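Local atomic coordinates of uncharacterized ABC transporter solute-binding protein yclQ (Bacillus subtilis subsp. subtilis str. 168, PDB entry 3GFV), a protein that binds the siderophore petrobactin, iron-free or ferric, and its precursor 3,4-dihydroxybenzoic acid, as the solute-binding component of the YclNOPQ ABC importer. Residues T47-L53 / I139-K145; V64-Y68 / A272-S277; A186-R192 / Q207-T213. All coordinates share one frame; numbering follows the deposited sequence.

Contact 1 of 3, residues T47-L53 / I139-K145; sequences TLDKLGL and IGKIFDK
Ile139 drives both of its branches against the 47-53 segment. Its CG2 methyl sits between two leucines, 3.8 Å from Leu48 CD2 and 3.8 Å from Leu51 CD1, while the longer branch ends with CD1 3.9 Å from Thr47 CG2. Leu48 and Ile139 meet nearly at right angles. The same CD2 of Leu48 also lies 3.5 Å from CE2 of Phe143. The Phe143 ring receives a second leucine near its root, where Leu53 CD1 is 3.6 Å from CG; both methyls approach the ring obliquely. CG2 of the preceding Ile142 lies over one face of that ring, offset toward its rim. The polar link is made by Lys145, whose chain bends at chi2 (-79°) and then runs out straight, carrying NZ to 3.1 Å from Leu51 O. This ammonium lies almost in line with the carbonyl, at a C=O...N angle of 164°, and adds a hydrogen bond beside the apolar contacts, at the end of helix 42-50. There Gly52 adopts positive phi in a Schellman motif, and Leu53 after it turns to the phenylalanine. Thr47 OG1 is engaged by the backbone N of Leu281. The contact thus joins the ends of helices 42-50 and 128-142; helix 146-170 borders Leu51 through Lys148 and Val149, and Pro34 and Ile56 pack on Phe143.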
loop_
_atom_site.group_PDB
_atom_site.type_symbol
_atom_site.label_atom_id
_atom_site.label_comp_id
_atom_site.label_asym_id
_atom_site.label_seq_id
_atom_site.Cartn_x
_atom_site.Cartn_y
_atom_site.Cartn_z
ATOM N N THR A 47 7.119 8.059 1.554
ATOM C CA THR A 47 8.409 8.235 0.889
ATOM C C THR A 47 8.919 9.654 1.149
ATOM O O THR A 47 10.064 9.830 1.532
ATOM C CB THR A 47 8.345 7.919 -0.618
ATOM O OG1 THR A 47 8.085 6.514 -0.799
ATOM C CG2 THR A 47 9.679 8.281 -1.334
ATOM N N LEU A 48 8.065 10.659 0.980
ATOM C CA LEU A 48 8.476 12.021 1.302
ATOM C C LEU A 48 8.982 12.103 2.747
ATOM O O LEU A 48 10.006 12.736 3.025
ATOM C CB LEU A 48 7.310 12.983 1.062
ATOM C CG LEU A 48 6.896 13.176 -0.393
ATOM C CD1 LEU A 48 5.596 13.989 -0.471
ATOM C CD2 LEU A 48 8.006 13.862 -1.195
ATOM N N ASP A 49 8.282 11.443 3.669
ATOM C CA ASP A 49 8.674 11.469 5.073
ATOM C C ASP A 49 10.044 10.825 5.287
ATOM O O ASP A 49 10.880 11.367 6.007
ATOM C CB ASP A 49 7.643 10.764 5.957
ATOM C CG ASP A 49 8.010 10.825 7.432
ATOM O OD1 ASP A 49 7.886 11.918 8.029
ATOM O OD2 ASP A 49 8.435 9.784 7.993
ATOM N N LYS A 50 10.262 9.664 4.669
ATOM C CA LYS A 50 11.533 8.954 4.801
ATOM C C LYS A 50 12.697 9.816 4.295
ATOM O O LYS A 50 13.821 9.747 4.807
ATOM C CB LYS A 50 11.477 7.643 4.018
ATOM C CG LYS A 50 12.761 6.819 4.070
ATOM C CD LYS A 50 12.980 6.241 5.458
ATOM C CE LYS A 50 14.315 5.503 5.564
ATOM N NZ LYS A 50 14.724 5.329 6.993
ATOM N N LEU A 51 12.422 10.635 3.288
ATOM C CA LEU A 51 13.452 11.463 2.675
ATOM C C LEU A 51 13.627 12.782 3.428
ATOM O O LEU A 51 14.407 13.630 3.014
ATOM C CB LEU A 51 13.109 11.738 1.211
ATOM C CG LEU A 51 12.967 10.476 0.363
ATOM C CD1 LEU A 51 12.513 10.822 -1.039
ATOM C CD2 LEU A 51 14.276 9.714 0.336
ATOM N N GLY A 52 12.893 12.947 4.526
ATOM C CA GLY A 52 12.980 14.155 5.329
ATOM C C GLY A 52 12.342 15.359 4.662
ATOM O O GLY A 52 12.833 16.477 4.786
ATOM N N LEU A 53 11.239 15.146 3.953
ATOM C CA LEU A 53 10.611 16.239 3.215
ATOM C C LEU A 53 9.250 16.651 3.772
ATOM O O LEU A 53 8.433 17.185 3.030
ATOM C CB LEU A 53 10.440 15.858 1.743
ATOM C CG LEU A 53 11.751 15.677 0.971
ATOM C CD1 LEU A 53 11.502 14.927 -0.319
ATOM C CD2 LEU A 53 12.393 17.045 0.701
ATOM N N ILE A 139 10.075 10.504 -7.223
ATOM C CA ILE A 139 10.167 11.391 -6.069
ATOM C C ILE A 139 11.615 11.840 -5.836
ATOM O O ILE A 139 11.889 13.020 -5.601
ATOM C CB ILE A 139 9.545 10.740 -4.819
ATOM C CG1 ILE A 139 8.035 10.598 -5.035
ATOM C CG2 ILE A 139 9.832 11.568 -3.584
ATOM C CD1 ILE A 139 7.294 9.869 -3.912
ATOM N N GLY A 140 12.549 10.901 -5.931
ATOM C CA GLY A 140 13.960 11.252 -5.832
ATOM C C GLY A 140 14.385 12.336 -6.804
ATOM O O GLY A 140 15.120 13.269 -6.448
ATOM N N LYS A 141 13.936 12.214 -8.048
ATOM C CA LYS A 141 14.323 13.178 -9.081
ATOM C C LYS A 141 13.727 14.553 -8.821
ATOM O O LYS A 141 14.416 15.579 -8.977
ATOM C CB LYS A 141 13.915 12.684 -10.471
ATOM C CG LYS A 141 14.819 11.589 -11.033
ATOM C CD LYS A 141 14.152 10.901 -12.225
ATOM C CE LYS A 141 15.038 9.814 -12.830
ATOM N NZ LYS A 141 15.483 8.791 -11.838
ATOM N N ILE A 142 12.456 14.586 -8.428
ATOM C CA ILE A 142 11.778 15.860 -8.183
ATOM C C ILE A 142 12.424 16.656 -7.045
ATOM O O ILE A 142 12.559 17.884 -7.124
ATOM C CB ILE A 142 10.268 15.660 -7.881
ATOM C CG1 ILE A 142 9.548 15.183 -9.144
ATOM C CG2 ILE A 142 9.651 16.962 -7.361
ATOM C CD1 ILE A 142 8.208 14.493 -8.890
ATOM N N PHE A 143 12.829 15.957 -5.988
ATOM C CA PHE A 143 13.365 16.608 -4.783
ATOM C C PHE A 143 14.872 16.506 -4.583
ATOM O O PHE A 143 15.379 16.775 -3.489
ATOM C CB PHE A 143 12.636 16.060 -3.550
ATOM C CG PHE A 143 11.161 16.309 -3.575
ATOM C CD1 PHE A 143 10.642 17.502 -3.084
ATOM C CD2 PHE A 143 10.284 15.361 -4.097
ATOM C CE1 PHE A 143 9.271 17.740 -3.107
ATOM C CE2 PHE A 143 8.913 15.598 -4.123
ATOM C CZ PHE A 143 8.411 16.800 -3.630
ATOM N N ASP A 144 15.594 16.133 -5.637
ATOM C CA ASP A 144 17.039 16.021 -5.574
ATOM C C ASP A 144 17.488 15.077 -4.467
ATOM O O ASP A 144 18.385 15.412 -3.683
ATOM C CB ASP A 144 17.648 17.421 -5.343
ATOM C CG ASP A 144 18.730 17.758 -6.336
ATOM O OD1 ASP A 144 18.796 17.101 -7.397
ATOM O OD2 ASP A 144 19.509 18.699 -6.060
ATOM N N LYS A 145 16.873 13.892 -4.415
ATOM C CA LYS A 145 17.195 12.873 -3.423
ATOM C C LYS A 145 17.461 11.545 -4.124
ATOM O O LYS A 145 17.168 10.461 -3.585
ATOM C CB LYS A 145 16.016 12.692 -2.465
ATOM C CG LYS A 145 15.689 13.914 -1.624
ATOM C CD LYS A 145 16.642 14.035 -0.459
ATOM C CE LYS A 145 16.250 15.205 0.437
ATOM N NZ LYS A 145 16.857 15.069 1.794
#

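Contact 2 of 3, residues V64-Y68 / A272-S277; sequences VLPKY and ATWYLS
Tyr68 and Ser277 owe their meeting to two chi1 settings. The tyrosine ring is carried between its own backbone N and carbonyl carbon (chi1 81°), which sends the phenol across to helix 271-276; on the other side Ser277 OG stands opposite its backbone N (chi1 -170°) and reaches back. Ser277 OG donates to Tyr68 OH over 2.7 Å, lying at the edge of the ring and in its plane. The phenol oxygen is also hydrogen-bonded to Asp46 OD1, so two partners grip it and would limit rotation of the ring. Farther along the ring, the Thr273 side chain crosses roughly at a right angle, with OG1 3.4 Å from Tyr68 CD2 and CG2 3.9 Å from CE2. Thr273 OG1 meets the ring obliquely while its hydrogen bond goes to Asp270 OD2.

Pro66 occupies the middle of the interface. Its CG rests 3.8 Å from Ala272 O, its CB lies 4.2 Å from Ala272 CB, and its CG 4.2 Å from Leu276 CB. The proline thereby packs along one side of the short helix. Val64 finishes the apolar row: its CG2 meets Leu276 CD1 at 3.7 Å, the two side chains crossing about perpendicularly. The contact joins the two lobes of the periplasmic-binding-protein fold: the loop after strand 57-60 of the parallel sheet is laid along helix 271-276, which follows strand 266-268 of the mixed sheet. Phe42 of helix 42-50 touches Pro66 and Ser277, and Glu282 and Ser283 of helix 281-296 border Tyr68.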
loop_
_atom_site.group_PDB
_atom_site.type_symbol
_atom_site.label_atom_id
_atom_site.label_comp_id
_atom_site.label_asym_id
_atom_site.label_seq_id
_atom_site.Cartn_x
_atom_site.Cartn_y
_atom_site.Cartn_z
ATOM N N VAL A 64 -8.968 9.304 7.571
ATOM C CA VAL A 64 -8.382 8.205 8.320
ATOM C C VAL A 64 -6.903 8.098 7.991
ATOM O O VAL A 64 -6.517 8.136 6.818
ATOM C CB VAL A 64 -9.081 6.843 8.023
ATOM C CG1 VAL A 64 -10.391 6.759 8.759
ATOM C CG2 VAL A 64 -9.308 6.669 6.531
ATOM N N LEU A 65 -6.075 7.983 9.027
ATOM C CA LEU A 65 -4.632 7.874 8.836
ATOM C C LEU A 65 -4.079 6.637 9.498
ATOM O O LEU A 65 -4.376 6.368 10.669
ATOM C CB LEU A 65 -3.918 9.100 9.428
ATOM C CG LEU A 65 -3.877 10.398 8.630
ATOM C CD1 LEU A 65 -3.344 11.528 9.508
ATOM C CD2 LEU A 65 -3.017 10.234 7.384
ATOM N N PRO A 66 -3.267 5.871 8.761
ATOM C CA PRO A 66 -2.582 4.746 9.401
ATOM C C PRO A 66 -1.725 5.265 10.553
ATOM O O PRO A 66 -1.235 6.403 10.486
ATOM C CB PRO A 66 -1.689 4.202 8.284
ATOM C CG PRO A 66 -2.336 4.651 7.022
ATOM C CD PRO A 66 -2.933 5.993 7.332
ATOM N N LYS A 67 -1.521 4.434 11.571
ATOM C CA LYS A 67 -0.847 4.863 12.785
ATOM C C LYS A 67 0.530 5.451 12.504
ATOM O O LYS A 67 0.907 6.444 13.114
ATOM C CB LYS A 67 -0.722 3.718 13.791
ATOM C CG LYS A 67 -0.162 4.182 15.135
ATOM C CD LYS A 67 0.215 3.026 16.051
ATOM C CE LYS A 67 1.115 3.514 17.186
ATOM N NZ LYS A 67 1.438 2.439 18.169
ATOM N N TYR A 68 1.272 4.821 11.598
ATOM C CA TYR A 68 2.631 5.265 11.310
ATOM C C TYR A 68 2.651 6.676 10.733
ATOM O O TYR A 68 3.694 7.323 10.766
ATOM C CB TYR A 68 3.403 4.265 10.416
ATOM C CG TYR A 68 3.134 4.331 8.919
ATOM C CD1 TYR A 68 4.095 4.806 8.040
ATOM C CD2 TYR A 68 1.927 3.891 8.388
ATOM C CE1 TYR A 68 3.863 4.852 6.667
ATOM C CE2 TYR A 68 1.682 3.938 7.024
ATOM C CZ TYR A 68 2.655 4.418 6.168
ATOM O OH TYR A 68 2.405 4.473 4.821
ATOM N N ALA A 272 -4.873 -0.873 8.505
ATOM C CA ALA A 272 -4.860 0.523 8.046
ATOM C C ALA A 272 -3.736 0.793 7.033
ATOM O O ALA A 272 -3.959 1.403 5.987
ATOM C CB ALA A 272 -4.769 1.493 9.243
ATOM N N THR A 273 -2.528 0.329 7.331
ATOM C CA THR A 273 -1.422 0.511 6.401
ATOM C C THR A 273 -1.642 -0.256 5.099
ATOM O O THR A 273 -1.452 0.280 4.007
ATOM C CB THR A 273 -0.097 0.108 7.060
ATOM O OG1 THR A 273 0.160 1.002 8.146
ATOM C CG2 THR A 273 1.069 0.172 6.064
ATOM N N TRP A 274 -2.076 -1.516 5.209
ATOM C CA TRP A 274 -2.235 -2.347 4.022
ATOM C C TRP A 274 -3.371 -1.902 3.107
ATOM O O TRP A 274 -3.251 -1.977 1.875
ATOM C CB TRP A 274 -2.389 -3.830 4.403
ATOM C CG TRP A 274 -1.103 -4.460 4.805
ATOM C CD1 TRP A 274 -0.397 -4.229 5.950
ATOM C CD2 TRP A 274 -0.357 -5.428 4.061
ATOM N NE1 TRP A 274 0.745 -5.001 5.968
ATOM C CE2 TRP A 274 0.808 -5.718 4.802
ATOM C CE3 TRP A 274 -0.547 -6.055 2.824
ATOM C CZ2 TRP A 274 1.770 -6.642 4.362
ATOM C CZ3 TRP A 274 0.410 -6.968 2.382
ATOM C CH2 TRP A 274 1.551 -7.252 3.156
ATOM N N TYR A 275 -4.450 -1.399 3.711
ATOM C CA TYR A 275 -5.626 -0.988 2.952
ATOM C C TYR A 275 -5.563 0.473 2.473
ATOM O O TYR A 275 -5.926 0.773 1.336
ATOM C CB TYR A 275 -6.886 -1.229 3.783
ATOM C CG TYR A 275 -8.150 -0.924 3.024
ATOM C CD1 TYR A 275 -8.573 -1.756 1.993
ATOM C CD2 TYR A 275 -8.911 0.191 3.331
ATOM C CE1 TYR A 275 -9.743 -1.489 1.293
ATOM C CE2 TYR A 275 -10.082 0.466 2.637
ATOM C CZ TYR A 275 -10.486 -0.379 1.616
ATOM O OH TYR A 275 -11.646 -0.108 0.915
ATOM N N LEU A 276 -5.072 1.369 3.318
ATOM C CA LEU A 276 -5.093 2.800 2.980
ATOM C C LEU A 276 -3.787 3.250 2.363
ATOM O O LEU A 276 -3.721 4.305 1.734
ATOM C CB LEU A 276 -5.304 3.640 4.226
ATOM C CG LEU A 276 -6.595 3.318 4.984
ATOM C CD1 LEU A 276 -6.632 4.072 6.308
ATOM C CD2 LEU A 276 -7.828 3.597 4.125
ATOM N N SER A 277 -2.733 2.474 2.564
ATOM C CA SER A 277 -1.414 2.938 2.138
ATOM C C SER A 277 -0.688 1.870 1.323
ATOM O O SER A 277 -1.306 1.141 0.555
ATOM C CB SER A 277 -0.577 3.379 3.341
ATOM O OG SER A 277 0.623 4.038 2.902
#

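Contact 3 of 3, residues A186-R192 / Q207-T213; sequences AFGPKSR and QNIKAST
Arg192 bonds to the 207-213 loop with both backbone and side chain. Its N donates to Ser212 O at 3.2 Å and a fairly straight 163°, while NH1 reaches Thr213 O, also at 3.2 Å, from a position tilted 28° out of the carbonyl plane. With CG opposite the backbone N (chi1 179°) and the chain extended from CG to NE, the guanidinium reaches that carbonyl. Outside the two segments, NH1 also pairs with a bound phosphate ion, probably from the crystallisation liquor. Thr213 O also lies at the edge of the Phe187 ring, in its plane.

Two waters serve the backbone farther back. The first donates to Ala186 O and Lys210 O, and weakly accepts from Ser212 N. The second donates to Pro189 O and to Ile209 O (2.8 Å), and takes a weak bond from Gly188 N. Within the type II turn from Gly188 to Ser191, Gly188 O accepts from Ser191 N and, on a lone pair, from Ser191 OG at 2.7 Å. Asp198 takes the Lys190 N-H, and Thr125 OG1 bonds to Lys190 O. Ile209 CG2 is 3.5 Å from Ala186 O, and the apolar pair is Ala186 CB with Ile209 CD1 at 4.0 Å. Beyond, the loop between strands 203-204 and 216-218 covers the end of strand 183-187, with Leu175 of strand 173-180 and Tyr222 of helix 220-226 closing round Ile209.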
loop_
_atom_site.group_PDB
_atom_site.type_symbol
_atom_site.label_atom_id
_atom_site.label_comp_id
_atom_site.label_asym_id
_atom_site.label_seq_id
_atom_site.Cartn_x
_atom_site.Cartn_y
_atom_site.Cartn_z
ATOM N N ALA A 186 -10.673 -13.052 -1.203
ATOM C CA ALA A 186 -9.345 -13.646 -1.359
ATOM C C ALA A 186 -8.535 -12.902 -2.393
ATOM O O ALA A 186 -9.086 -12.401 -3.372
ATOM C CB ALA A 186 -9.471 -15.141 -1.763
ATOM N N PHE A 187 -7.219 -12.888 -2.180
ATOM C CA PHE A 187 -6.287 -12.165 -3.014
ATOM C C PHE A 187 -5.125 -13.081 -3.353
ATOM O O PHE A 187 -4.480 -13.647 -2.452
ATOM C CB PHE A 187 -5.778 -10.955 -2.238
ATOM C CG PHE A 187 -6.815 -9.900 -2.035
ATOM C CD1 PHE A 187 -6.942 -8.859 -2.953
ATOM C CD2 PHE A 187 -7.670 -9.940 -0.930
ATOM C CE1 PHE A 187 -7.908 -7.872 -2.771
ATOM C CE2 PHE A 187 -8.635 -8.957 -0.744
ATOM C CZ PHE A 187 -8.750 -7.921 -1.660
ATOM N N GLY A 188 -4.862 -13.225 -4.645
ATOM C CA GLY A 188 -3.763 -14.047 -5.097
ATOM C C GLY A 188 -2.771 -13.222 -5.890
ATOM O O GLY A 188 -2.767 -11.977 -5.813
ATOM N N PRO A 189 -1.918 -13.903 -6.658
ATOM C CA PRO A 189 -0.921 -13.204 -7.477
ATOM C C PRO A 189 -1.534 -12.088 -8.328
ATOM O O PRO A 189 -2.620 -12.256 -8.877
ATOM C CB PRO A 189 -0.356 -14.320 -8.366
ATOM C CG PRO A 189 -0.511 -15.564 -7.540
ATOM C CD PRO A 189 -1.877 -15.364 -6.863
ATOM N N LYS A 190 -0.836 -10.954 -8.402
ATOM C CA LYS A 190 -1.199 -9.826 -9.271
ATOM C C LYS A 190 -2.392 -9.032 -8.745
ATOM O O LYS A 190 -2.780 -8.028 -9.338
ATOM C CB LYS A 190 -1.469 -10.296 -10.702
ATOM C CG LYS A 190 -0.380 -11.179 -11.284
ATOM C CD LYS A 190 0.786 -10.373 -11.802
ATOM C CE LYS A 190 1.831 -11.269 -12.471
ATOM N NZ LYS A 190 2.613 -12.086 -11.483
ATOM N N SER A 191 -2.967 -9.468 -7.628
ATOM C CA SER A 191 -4.074 -8.729 -7.024
ATOM C C SER A 191 -3.548 -7.577 -6.170
ATOM O O SER A 191 -2.331 -7.358 -6.041
ATOM C CB SER A 191 -4.962 -9.650 -6.168
ATOM O OG SER A 191 -4.312 -9.964 -4.940
ATOM N N ARG A 192 -4.476 -6.850 -5.570
ATOM C CA ARG A 192 -4.117 -5.752 -4.700
ATOM C C ARG A 192 -3.074 -6.149 -3.652
ATOM O O ARG A 192 -2.167 -5.392 -3.348
ATOM C CB ARG A 192 -5.380 -5.247 -4.015
ATOM C CG ARG A 192 -5.131 -4.123 -3.055
ATOM C CD ARG A 192 -6.465 -3.725 -2.461
ATOM N NE ARG A 192 -6.411 -2.417 -1.836
ATOM C CZ ARG A 192 -7.483 -1.760 -1.418
ATOM N NH1 ARG A 192 -8.693 -2.293 -1.569
ATOM N NH2 ARG A 192 -7.344 -0.572 -0.853
ATOM N N GLN A 207 -3.435 -20.803 -6.653
ATOM C CA GLN A 207 -2.860 -20.049 -7.768
ATOM C C GLN A 207 -3.909 -19.346 -8.613
ATOM O O GLN A 207 -3.591 -18.415 -9.357
ATOM C CB GLN A 207 -2.085 -21.003 -8.688
ATOM C CG GLN A 207 -0.847 -21.607 -8.071
ATOM C CD GLN A 207 0.333 -20.663 -8.118
ATOM O OE1 GLN A 207 0.196 -19.494 -8.495
ATOM N NE2 GLN A 207 1.507 -21.161 -7.739
ATOM N N ASN A 208 -5.155 -19.792 -8.490
ATOM C CA ASN A 208 -6.194 -19.428 -9.446
ATOM C C ASN A 208 -7.185 -18.360 -8.999
ATOM O O ASN A 208 -8.209 -18.149 -9.645
ATOM C CB ASN A 208 -6.935 -20.683 -9.898
ATOM C CG ASN A 208 -6.005 -21.693 -10.542
ATOM O OD1 ASN A 208 -6.026 -22.879 -10.205
ATOM N ND2 ASN A 208 -5.163 -21.221 -11.453
ATOM N N ILE A 209 -6.885 -17.692 -7.898
ATOM C CA ILE A 209 -7.709 -16.576 -7.455
ATOM C C ILE A 209 -7.661 -15.476 -8.516
ATOM O O ILE A 209 -6.583 -15.032 -8.921
ATOM C CB ILE A 209 -7.186 -16.009 -6.129
ATOM C CG1 ILE A 209 -7.232 -17.101 -5.048
ATOM C CG2 ILE A 209 -8.001 -14.791 -5.718
ATOM C CD1 ILE A 209 -6.447 -16.766 -3.786
ATOM N N LYS A 210 -8.835 -15.063 -8.977
ATOM C CA LYS A 210 -8.965 -13.987 -9.958
ATOM C C LYS A 210 -8.503 -12.658 -9.349
ATOM O O LYS A 210 -9.040 -12.226 -8.327
ATOM C CB LYS A 210 -10.428 -13.879 -10.390
ATOM C CG LYS A 210 -10.715 -12.819 -11.444
ATOM C CD LYS A 210 -12.197 -12.439 -11.409
ATOM C CE LYS A 210 -12.608 -11.542 -12.574
ATOM N NZ LYS A 210 -13.221 -12.312 -13.695
ATOM N N ALA A 211 -7.516 -12.015 -9.983
ATOM C CA ALA A 211 -6.924 -10.793 -9.436
ATOM C C ALA A 211 -7.888 -9.630 -9.540
ATOM O O ALA A 211 -8.484 -9.395 -10.593
ATOM C CB ALA A 211 -5.620 -10.451 -10.154
ATOM N N SER A 212 -8.045 -8.900 -8.446
ATOM C CA SER A 212 -8.834 -7.678 -8.476
ATOM C C SER A 212 -8.434 -6.768 -7.320
ATOM O O SER A 212 -7.530 -7.097 -6.534
ATOM C CB SER A 212 -10.326 -8.009 -8.409
ATOM O OG SER A 212 -10.631 -8.585 -7.158
ATOM N N THR A 213 -9.099 -5.620 -7.216
ATOM C CA THR A 213 -8.783 -4.667 -6.159
ATOM C C THR A 213 -9.634 -4.909 -4.919
ATOM O O THR A 213 -9.235 -4.561 -3.800
ATOM C CB THR A 213 -8.996 -3.217 -6.630
ATOM O OG1 THR A 213 -10.326 -3.084 -7.143
ATOM C CG2 THR A 213 -7.997 -2.858 -7.723
HETATM O O HOH W 1 -8.084 -11.181 -5.883
HETATM O O HOH W 2 -5.190 -12.927 -7.706
#

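Contact 2 has its centre about 8 Å from that of the chain, whereas contacts 1 and 3 fall on opposite sides of it, their centres 31 Å apart. Contact 1 belongs to the part built on the five-stranded parallel sheet, contact 3 to the part built on the mixed sheet. Contacts 1 and 2 have centres 20 Å apart and nearest atoms about 6 Å apart, without touching. Contact 3 is nested in the loop that contact 2 closes, and these two touch directly: Tyr275 O lies 2.9 Å from Arg192 NH2. Arg192 binds the phosphate, and Arg104 lies beside Arg192 and Tyr275; this is consistent with an anion-accepting pocket between the two lobes.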